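Local coordinates for protein pyruvate formate-lyase 2 (Archaeoglobus fulgidus, PDB 2F3O) that is of unknown precise function but belongs to the glycyl radical enzymes related to pyruvate formate-lyase and glycerol dehydratase, and probably has lyase activity, at residues A[247-253]-A[285-289]; A[610-615]-A[625-629]. All blocks are in the same frame, centred on the assembly; numbering follows the deposited sequence.

Interaction 1 of 2, residues A[247-253]-A[285-289]; sequences PETFWEA and FFKKD
With CG anti to the carbonyl carbon in both, Phe285 (chi1 -53°) lays its ring against Ala253 and the Pro247 and Glu248 carbonyls, and Asp289 (chi1 -79°), one turn later, brings its carboxylate to the start of helix 250-267. There Asp289 OD2 accepts a hydrogen bond from Phe250 N at 3.1 Å, almost straight but from above the carboxylate plane. Thr249 is the N-cap, its OG1 taking Glu252 N, so first-turn amides are met both from within the chain segment and from across; the helix start would probably favour the negative charge. Ala253 CB sits over one face of the Phe285 ring, a CH-pi contact 4.0 Å from the centroid. Glu248 O lies at that ring's edge, and Pro247 O comes within 3.4 Å of Phe285 CE1. An alanine here in place of Phe285 is likely to leave a gap beneath the Ala253 methyl and beside these two carbonyls. Phe250 and Phe286 point the same way, the edge of Phe286 meeting the face of Phe250 in a T-shaped pair (centroids 5.5 Å apart), next to helices 297-310 and 350-362. Thus the N-capped start of helix 250-267, with the loop leading into it, packs on the last turn of helix 283-289.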
loop_
_atom_site.group_PDB
_atom_site.type_symbol
_atom_site.label_atom_id
_atom_site.label_comp_id
_atom_site.label_asym_id
_atom_site.label_seq_id
_atom_site.Cartn_x
_atom_site.Cartn_y
_atom_site.Cartn_z
ATOM N N PRO A 247 -10.443 -12.182 -35.033
ATOM C CA PRO A 247 -11.261 -12.886 -36.000
ATOM C C PRO A 247 -12.571 -12.162 -36.312
ATOM O O PRO A 247 -13.093 -11.421 -35.463
ATOM C CB PRO A 247 -11.533 -14.220 -35.312
ATOM C CG PRO A 247 -11.356 -13.962 -33.916
ATOM C CD PRO A 247 -10.337 -12.913 -33.767
ATOM N N GLU A 248 -13.091 -12.368 -37.527
ATOM C CA GLU A 248 -14.387 -11.796 -37.918
ATOM C C GLU A 248 -15.451 -12.835 -38.284
ATOM O O GLU A 248 -16.659 -12.552 -38.249
ATOM C CB GLU A 248 -14.212 -10.781 -39.032
ATOM C CG GLU A 248 -13.981 -9.382 -38.506
ATOM C CD GLU A 248 -13.000 -8.617 -39.358
ATOM O OE1 GLU A 248 -11.898 -9.157 -39.607
ATOM O OE2 GLU A 248 -13.328 -7.484 -39.778
ATOM N N THR A 249 -15.009 -14.037 -38.637
ATOM C CA THR A 249 -15.944 -15.104 -38.944
ATOM C C THR A 249 -15.896 -16.184 -37.850
ATOM O O THR A 249 -14.977 -16.200 -37.034
ATOM C CB THR A 249 -15.691 -15.708 -40.360
ATOM O OG1 THR A 249 -14.586 -16.618 -40.315
ATOM C CG2 THR A 249 -15.404 -14.610 -41.380
ATOM N N PHE A 250 -16.890 -17.069 -37.841
ATOM C CA PHE A 250 -16.991 -18.139 -36.867
ATOM C C PHE A 250 -15.858 -19.142 -37.038
ATOM O O PHE A 250 -15.300 -19.646 -36.056
ATOM C CB PHE A 250 -18.370 -18.807 -36.993
ATOM C CG PHE A 250 -18.574 -20.004 -36.103
ATOM C CD1 PHE A 250 -18.993 -19.842 -34.795
ATOM C CD2 PHE A 250 -18.397 -21.294 -36.587
ATOM C CE1 PHE A 250 -19.195 -20.945 -33.972
ATOM C CE2 PHE A 250 -18.596 -22.402 -35.769
ATOM C CZ PHE A 250 -18.994 -22.227 -34.461
ATOM N N TRP A 251 -15.511 -19.426 -38.286
ATOM C CA TRP A 251 -14.456 -20.380 -38.564
ATOM C C TRP A 251 -13.150 -19.763 -38.085
ATOM O O TRP A 251 -12.326 -20.445 -37.462
ATOM C CB TRP A 251 -14.406 -20.684 -40.062
ATOM C CG TRP A 251 -13.561 -21.868 -40.491
ATOM C CD1 TRP A 251 -12.606 -22.538 -39.760
ATOM C CD2 TRP A 251 -13.569 -22.485 -41.785
ATOM N NE1 TRP A 251 -12.040 -23.539 -40.517
ATOM C CE2 TRP A 251 -12.612 -23.526 -41.762
ATOM C CE3 TRP A 251 -14.295 -22.261 -42.960
ATOM C CZ2 TRP A 251 -12.374 -24.339 -42.868
ATOM C CZ3 TRP A 251 -14.057 -23.073 -44.052
ATOM C CH2 TRP A 251 -13.109 -24.098 -44.000
ATOM N N GLU A 252 -12.987 -18.468 -38.350
ATOM C CA GLU A 252 -11.813 -17.750 -37.898
ATOM C C GLU A 252 -11.687 -17.733 -36.369
ATOM O O GLU A 252 -10.593 -17.928 -35.835
ATOM C CB GLU A 252 -11.841 -16.337 -38.430
ATOM C CG GLU A 252 -11.291 -16.203 -39.810
ATOM C CD GLU A 252 -11.627 -14.855 -40.400
ATOM O OE1 GLU A 252 -11.961 -14.812 -41.606
ATOM O OE2 GLU A 252 -11.588 -13.848 -39.650
ATOM N N ALA A 253 -12.811 -17.529 -35.677
ATOM C CA ALA A 253 -12.847 -17.618 -34.216
ATOM C C ALA A 253 -12.479 -19.003 -33.719
ATOM O O ALA A 253 -11.611 -19.108 -32.878
ATOM C CB ALA A 253 -14.187 -17.200 -33.662
ATOM N N PHE A 285 -20.104 -14.494 -33.614
ATOM C CA PHE A 285 -19.564 -14.847 -34.926
ATOM C C PHE A 285 -20.522 -15.782 -35.637
ATOM O O PHE A 285 -20.731 -15.672 -36.837
ATOM C CB PHE A 285 -18.193 -15.501 -34.775
ATOM C CG PHE A 285 -17.239 -14.687 -33.978
ATOM C CD1 PHE A 285 -16.640 -13.565 -34.530
ATOM C CD2 PHE A 285 -16.964 -15.006 -32.659
ATOM C CE1 PHE A 285 -15.769 -12.776 -33.790
ATOM C CE2 PHE A 285 -16.090 -14.219 -31.908
ATOM C CZ PHE A 285 -15.496 -13.102 -32.481
ATOM N N PHE A 286 -21.117 -16.684 -34.868
ATOM C CA PHE A 286 -22.102 -17.608 -35.378
ATOM C C PHE A 286 -23.354 -16.896 -35.897
ATOM O O PHE A 286 -23.775 -17.147 -37.019
ATOM C CB PHE A 286 -22.469 -18.591 -34.279
ATOM C CG PHE A 286 -23.428 -19.654 -34.710
ATOM C CD1 PHE A 286 -22.973 -20.785 -35.358
ATOM C CD2 PHE A 286 -24.789 -19.537 -34.448
ATOM C CE1 PHE A 286 -23.857 -21.773 -35.743
ATOM C CE2 PHE A 286 -25.678 -20.521 -34.841
ATOM C CZ PHE A 286 -25.212 -21.639 -35.483
ATOM N N LYS A 287 -23.937 -16.016 -35.084
ATOM C CA LYS A 287 -25.171 -15.307 -35.449
ATOM C C LYS A 287 -24.990 -14.432 -36.686
ATOM O O LYS A 287 -25.890 -14.334 -37.506
ATOM C CB LYS A 287 -25.717 -14.483 -34.270
ATOM C CG LYS A 287 -26.953 -13.614 -34.560
ATOM C CD LYS A 287 -27.956 -13.650 -33.408
ATOM C CE LYS A 287 -28.943 -12.480 -33.437
ATOM N NZ LYS A 287 -28.370 -11.189 -32.942
ATOM N N LYS A 288 -23.815 -13.824 -36.823
ATOM C CA LYS A 288 -23.503 -12.993 -37.972
ATOM C C LYS A 288 -23.385 -13.855 -39.212
ATOM O O LYS A 288 -23.988 -13.538 -40.223
ATOM C CB LYS A 288 -22.196 -12.255 -37.739
ATOM C CG LYS A 288 -21.783 -11.295 -38.840
ATOM C CD LYS A 288 -20.323 -10.865 -38.641
ATOM C CE LYS A 288 -20.053 -9.450 -39.152
ATOM N NZ LYS A 288 -20.009 -9.401 -40.634
ATOM N N ASP A 289 -22.637 -14.955 -39.119
ATOM C CA ASP A 289 -22.399 -15.837 -40.264
ATOM C C ASP A 289 -23.659 -16.524 -40.830
ATOM O O ASP A 289 -23.838 -16.557 -42.047
ATOM C CB ASP A 289 -21.322 -16.878 -39.943
ATOM C CG ASP A 289 -19.909 -16.323 -40.026
ATOM O OD1 ASP A 289 -19.741 -15.079 -40.021
ATOM O OD2 ASP A 289 -18.959 -17.144 -40.089
#

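Interaction 2 of 2, residues A[610-615]-A[625-629]; sequences YCEEVN and FAAGC
Helix 610-615 runs nearly antiparallel to strand 625-628, the axes 6.9 Å apart at closest approach and their directions 160° apart, with Cys611 CA facing Ala627 CA at 5.4 Å and Asn615 CA facing Phe625 CA at 5.2 Å. Ala627 is the central residue on the strand side: its methyl points to the helix, whereas that of Ala626 points away. Four helix side chains border this methyl: Val614, with CG1 at 3.9 Å from Ala627 CB, Cys611, with SG at 4.0 Å from the same carbon, the amide of Asn615, and Tyr610 through CE2 of its ring, which also approaches Gly628 O. The second branch of Val614, CG2, lies 3.6 Å above the plane of the Tyr610 ring, so the valine touches the strand with one branch and the Tyr610 ring, near its rim, with the other. Phe625 adds its CB, which touches Val614 CG1 and Val614 O while the ring leads off from the helix. The one hydrogen bond across the contact is made by Asn615. Its CG stands anti to the carbonyl carbon (chi1 -59°), bringing the amide back to the strand, where OD1 accepts Ala627 N at 3.0 Å. The donor lies in the carbonyl plane, but the N-H is bent at 131°. Asn615 ND2 gives a second bond to Asn684 O, and the two together should fix the rotation of the amide. Strand 624-628 pairs with parallel strand 535-543 through Ala626 and Gly628; helix 597-615, the last of the helices linking these adjacent strands, leads back into 624-628, as in a beta-alpha-beta connection. Helix 477-508 packs against Tyr610, Val614 and Phe625 through Val491 and Val495, and Asn684 and Leu685 of a loop border Cys611.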
loop_
_atom_site.group_PDB
_atom_site.type_symbol
_atom_site.label_atom_id
_atom_site.label_comp_id
_atom_site.label_asym_id
_atom_site.label_seq_id
_atom_site.Cartn_x
_atom_site.Cartn_y
_atom_site.Cartn_z
ATOM N N TYR A 610 -14.491 -29.285 7.522
ATOM C CA TYR A 610 -13.483 -29.239 6.450
ATOM C C TYR A 610 -13.474 -27.890 5.706
ATOM O O TYR A 610 -12.421 -27.258 5.555
ATOM C CB TYR A 610 -13.703 -30.372 5.432
ATOM C CG TYR A 610 -12.732 -30.302 4.282
ATOM C CD1 TYR A 610 -11.424 -30.737 4.448
ATOM C CD2 TYR A 610 -13.108 -29.775 3.044
ATOM C CE1 TYR A 610 -10.509 -30.661 3.423
ATOM C CE2 TYR A 610 -12.194 -29.677 2.008
ATOM C CZ TYR A 610 -10.893 -30.131 2.203
ATOM O OH TYR A 610 -9.959 -30.063 1.193
ATOM N N CYS A 611 -14.652 -27.477 5.244
ATOM C CA CYS A 611 -14.832 -26.235 4.500
ATOM C C CYS A 611 -14.376 -24.992 5.248
ATOM O O CYS A 611 -13.702 -24.133 4.686
ATOM C CB CYS A 611 -16.295 -26.062 4.120
ATOM S SG CYS A 611 -16.773 -27.191 2.842
ATOM N N GLU A 612 -14.727 -24.909 6.524
ATOM C CA GLU A 612 -14.356 -23.737 7.282
ATOM C C GLU A 612 -12.907 -23.826 7.704
ATOM O O GLU A 612 -12.297 -22.827 8.047
ATOM C CB GLU A 612 -15.271 -23.520 8.486
ATOM C CG GLU A 612 -14.870 -24.317 9.706
ATOM C CD GLU A 612 -15.735 -24.007 10.894
ATOM O OE1 GLU A 612 -15.823 -22.814 11.276
ATOM O OE2 GLU A 612 -16.323 -24.963 11.447
ATOM N N GLU A 613 -12.326 -25.009 7.658
ATOM C CA GLU A 613 -10.928 -25.071 7.995
ATOM C C GLU A 613 -10.081 -24.722 6.799
ATOM O O GLU A 613 -8.934 -24.355 6.943
ATOM C CB GLU A 613 -10.534 -26.424 8.587
ATOM C CG GLU A 613 -10.863 -26.544 10.080
ATOM C CD GLU A 613 -9.857 -25.837 11.003
ATOM O OE1 GLU A 613 -8.792 -25.351 10.525
ATOM O OE2 GLU A 613 -10.126 -25.807 12.227
ATOM N N VAL A 614 -10.663 -24.827 5.616
ATOM C CA VAL A 614 -9.928 -24.574 4.399
ATOM C C VAL A 614 -10.066 -23.117 4.010
ATOM O O VAL A 614 -9.066 -22.431 3.808
ATOM C CB VAL A 614 -10.408 -25.501 3.268
ATOM C CG1 VAL A 614 -9.976 -24.979 1.910
ATOM C CG2 VAL A 614 -9.874 -26.886 3.490
ATOM N N ASN A 615 -11.302 -22.629 3.972
ATOM C CA ASN A 615 -11.586 -21.324 3.387
ATOM C C ASN A 615 -10.969 -20.122 4.123
ATOM O O ASN A 615 -10.851 -19.033 3.560
ATOM C CB ASN A 615 -13.090 -21.157 3.176
ATOM C CG ASN A 615 -13.664 -22.224 2.265
ATOM O OD1 ASN A 615 -12.955 -22.796 1.459
ATOM N ND2 ASN A 615 -14.939 -22.509 2.411
ATOM N N PHE A 625 -7.623 -19.955 0.207
ATOM C CA PHE A 625 -7.808 -21.328 -0.237
ATOM C C PHE A 625 -9.279 -21.565 -0.489
ATOM O O PHE A 625 -10.121 -20.857 0.053
ATOM C CB PHE A 625 -7.274 -22.308 0.802
ATOM C CG PHE A 625 -5.816 -22.673 0.617
ATOM C CD1 PHE A 625 -4.817 -21.792 0.966
ATOM C CD2 PHE A 625 -5.455 -23.913 0.118
ATOM C CE1 PHE A 625 -3.489 -22.136 0.798
ATOM C CE2 PHE A 625 -4.132 -24.260 -0.042
ATOM C CZ PHE A 625 -3.149 -23.371 0.274
ATOM N N ALA A 626 -9.581 -22.548 -1.330
ATOM C CA ALA A 626 -10.956 -22.823 -1.752
ATOM C C ALA A 626 -11.292 -24.299 -1.538
ATOM O O ALA A 626 -10.569 -25.159 -2.035
ATOM C CB ALA A 626 -11.116 -22.458 -3.205
ATOM N N ALA A 627 -12.367 -24.600 -0.801
ATOM C CA ALA A 627 -12.724 -26.006 -0.469
ATOM C C ALA A 627 -13.500 -26.711 -1.574
ATOM O O ALA A 627 -14.528 -26.200 -2.051
ATOM C CB ALA A 627 -13.509 -26.073 0.830
ATOM N N GLY A 628 -13.017 -27.884 -1.980
ATOM C CA GLY A 628 -13.745 -28.722 -2.945
ATOM C C GLY A 628 -14.027 -30.129 -2.433
ATOM O O GLY A 628 -13.427 -30.570 -1.451
ATOM N N CYS A 629 -14.944 -30.841 -3.088
ATOM C CA CYS A 629 -15.161 -32.248 -2.751
ATOM C C CYS A 629 -15.318 -33.163 -3.949
ATOM O O CYS A 629 -16.438 -33.463 -4.364
ATOM C CB CYS A 629 -16.376 -32.416 -1.851
ATOM S SG CYS A 629 -16.336 -33.996 -1.002
#

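In the fold
Both contacts lie in the pyruvate formate-lyase-like part of the chain and follow one another along it, 247-253 with 285-289 closing before 610-615 with 625-629 opens. They do not touch: their centres are 41 Å apart and their nearest atoms about 30 Å. Interaction 1 is the more peripheral, its centre about 29 Å from the centre of the chain, and joins a helix start and its preceding loop to another helix; beside it, Lys287 packs on Gly376 of a second subunit. Interaction 2 is buried, its centre about 18 Å from that of the chain, and sets a helix against an outer strand of a mixed sheet. Gly628 is about 10 Å from a bound glycerol, too far to touch it.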